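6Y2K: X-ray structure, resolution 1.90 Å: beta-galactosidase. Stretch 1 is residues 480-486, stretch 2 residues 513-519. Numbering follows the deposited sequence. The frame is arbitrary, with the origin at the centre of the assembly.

Stretch 1 480-486: LQNRLNS
Stretch 2 513-519: GPLASLL

Packing between a helix and a neighbouring turn need not rely on direct hydrogen bonds, and residues 480-486 and 513-519 of this beta-galactosidase illustrate the principle. The first stretch is regular helix that begins earlier in the chain, with backbone bonds such as N485 N to Q481 O at 2.8 Å. The second takes helical phi/psi from P514 to L518 without the regular bonding of a helix: A516 N donates to G513 O at 3.1 Å, and L519 N to L515 O at 2.8 Å. G513 enters this turn at phi/psi 64/-126, a positive phi that favours glycine, and a CB there would clash with CD of P514.

The register is set by two pairs, Q481 CA lying 6.6 Å from P514 CA and N485 CA 6.8 Å from L518 CA, so both segments advance in the same sense. Together they bury 273 Å², and no hydrogen bond crosses directly between them.

Q481 contributes the largest share. Its CA-to-CB bond points toward the turn, and chi1 t (-168°), chi2 p (57°) and chi3 48° fold the side chain so that its amide lies over the backbone of the turn, with CD 3.3 Å from P514 O. OE1 comes within 3.4 Å of L515 N, but at an angle too poor for a hydrogen bond. The amide is instead anchored within its own helix: NE2 donates to N485 OD1 at 3.1 Å, with an N-H...O angle of 155°. N485, one helical turn on, meets it with chi1 m (-71°) and chi2 -23°; although its CA-to-CB bond points sideways, the end of the side chain comes nearer the turn.

That same OD1 accepts a hydrogen bond from a water at 2.7 Å, and the water is also hydrogen-bonded to S517 OG at 2.6 Å. A short serine side chain in the p rotamer (60°) suits this place, since S517 OG and N485 OD1 are 4.4 Å apart, and the water links them.

Leucines supply the apolar component. L484, m,t and pointing toward the turn, places CD1 3.9 Å from L515 CD1. L515 starts sideways, but its t,p conformation (-164°, 79°) brings its end nearer the helix; both residues are buried. L518 points toward the helix with chi1 between wells at -126° and chi2 t (-157°). Its CD1 lies 4.2 Å from L484 CB and 3.9 Å from L484 O, while its CG packs 3.6 Å from N485 OD1, so this leucine touches both apolar and polar parts of the helix surface.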

# COMPACT_ATOMS: atom_id res chain seq x y z
N LEU A 480 -8.53 23.33 -45.93
CA LEU A 480 -9.19 23.04 -44.66
C LEU A 480 -9.49 24.33 -43.90
O LEU A 480 -10.59 24.48 -43.37
CB LEU A 480 -8.38 22.08 -43.78
CG LEU A 480 -8.96 21.82 -42.37
CD1 LEU A 480 -10.40 21.33 -42.45
CD2 LEU A 480 -8.10 20.85 -41.60
N GLN A 481 -8.54 25.26 -43.85
CA GLN A 481 -8.80 26.52 -43.14
C GLN A 481 -10.01 27.28 -43.72
O GLN A 481 -10.80 27.85 -42.96
CB GLN A 481 -7.56 27.42 -43.07
CG GLN A 481 -7.71 28.60 -42.11
CD GLN A 481 -8.04 28.17 -40.68
OE1 GLN A 481 -7.40 27.27 -40.13
NE2 GLN A 481 -9.04 28.83 -40.08
N ASN A 482 -10.16 27.28 -45.04
CA ASN A 482 -11.34 27.87 -45.70
C ASN A 482 -12.64 27.20 -45.25
O ASN A 482 -13.61 27.89 -44.94
CB ASN A 482 -11.23 27.80 -47.23
CG ASN A 482 -10.17 28.72 -47.79
OD1 ASN A 482 -9.89 29.79 -47.24
ND2 ASN A 482 -9.57 28.31 -48.91
N ARG A 483 -12.64 25.87 -45.22
CA ARG A 483 -13.80 25.12 -44.73
C ARG A 483 -14.11 25.44 -43.25
O ARG A 483 -15.27 25.57 -42.88
CB ARG A 483 -13.62 23.61 -44.92
CG ARG A 483 -13.72 23.15 -46.38
CD ARG A 483 -13.78 21.64 -46.51
NE ARG A 483 -12.51 21.00 -46.13
CZ ARG A 483 -11.43 20.90 -46.90
NH1 ARG A 483 -10.33 20.30 -46.44
NH2 ARG A 483 -11.40 21.41 -48.14
N LEU A 484 -13.07 25.58 -42.43
CA LEU A 484 -13.26 25.96 -41.02
C LEU A 484 -13.81 27.38 -40.89
O LEU A 484 -14.70 27.61 -40.07
CB LEU A 484 -11.97 25.82 -40.21
CG LEU A 484 -11.41 24.40 -40.06
CD1 LEU A 484 -10.08 24.44 -39.31
CD2 LEU A 484 -12.39 23.48 -39.37
N ASN A 485 -13.31 28.30 -41.71
CA ASN A 485 -13.78 29.70 -41.69
C ASN A 485 -15.28 29.83 -41.98
O ASN A 485 -15.95 30.67 -41.38
CB ASN A 485 -12.99 30.56 -42.69
CG ASN A 485 -11.55 30.81 -42.25
OD1 ASN A 485 -11.21 30.74 -41.07
ND2 ASN A 485 -10.69 31.11 -43.22
N SER A 486 -15.81 28.99 -42.88
CA SER A 486 -17.22 29.05 -43.25
C SER A 486 -18.12 28.08 -42.46
O SER A 486 -19.34 28.17 -42.54
CB SER A 486 -17.38 28.81 -44.75
OG SER A 486 -16.99 27.49 -45.09
N GLY A 513 -0.97 28.60 -36.11
CA GLY A 513 -0.75 28.69 -37.55
C GLY A 513 -1.93 29.30 -38.30
O GLY A 513 -2.39 30.37 -37.94
N PRO A 514 -2.45 28.60 -39.33
CA PRO A 514 -3.61 29.13 -40.08
C PRO A 514 -4.86 29.34 -39.24
O PRO A 514 -5.69 30.18 -39.59
CB PRO A 514 -3.87 28.07 -41.15
CG PRO A 514 -2.59 27.34 -41.28
CD PRO A 514 -1.98 27.33 -39.92
N LEU A 515 -5.01 28.59 -38.14
CA LEU A 515 -6.17 28.71 -37.25
C LEU A 515 -6.21 30.03 -36.47
O LEU A 515 -7.27 30.42 -35.99
CB LEU A 515 -6.20 27.54 -36.25
CG LEU A 515 -7.51 27.27 -35.50
CD1 LEU A 515 -8.51 26.53 -36.39
CD2 LEU A 515 -7.26 26.47 -34.23
N ALA A 516 -5.07 30.71 -36.32
CA ALA A 516 -4.99 31.94 -35.53
C ALA A 516 -5.93 33.06 -35.98
O ALA A 516 -6.35 33.86 -35.15
CB ALA A 516 -3.56 32.45 -35.47
N SER A 517 -6.25 33.14 -37.27
CA SER A 517 -7.24 34.13 -37.74
C SER A 517 -8.64 33.84 -37.18
O SER A 517 -9.37 34.77 -36.88
CB SER A 517 -7.27 34.20 -39.28
OG SER A 517 -7.62 32.94 -39.85
N LEU A 518 -8.98 32.56 -37.02
CA LEU A 518 -10.27 32.14 -36.46
C LEU A 518 -10.27 32.17 -34.92
O LEU A 518 -11.27 32.53 -34.28
CB LEU A 518 -10.59 30.71 -36.91
CG LEU A 518 -11.91 30.36 -37.59
CD1 LEU A 518 -12.20 28.87 -37.39
CD2 LEU A 518 -13.10 31.21 -37.17
N LEU A 519 -9.15 31.74 -34.34
CA LEU A 519 -8.99 31.61 -32.89
C LEU A 519 -7.71 32.34 -32.50
O LEU A 519 -6.64 31.74 -32.49
CB LEU A 519 -8.93 30.13 -32.51
CG LEU A 519 -10.31 29.48 -32.36
CD1 LEU A 519 -10.28 27.97 -32.57
CD2 LEU A 519 -10.87 29.81 -30.98
O HOH W 1 -10.21 33.03 -40.18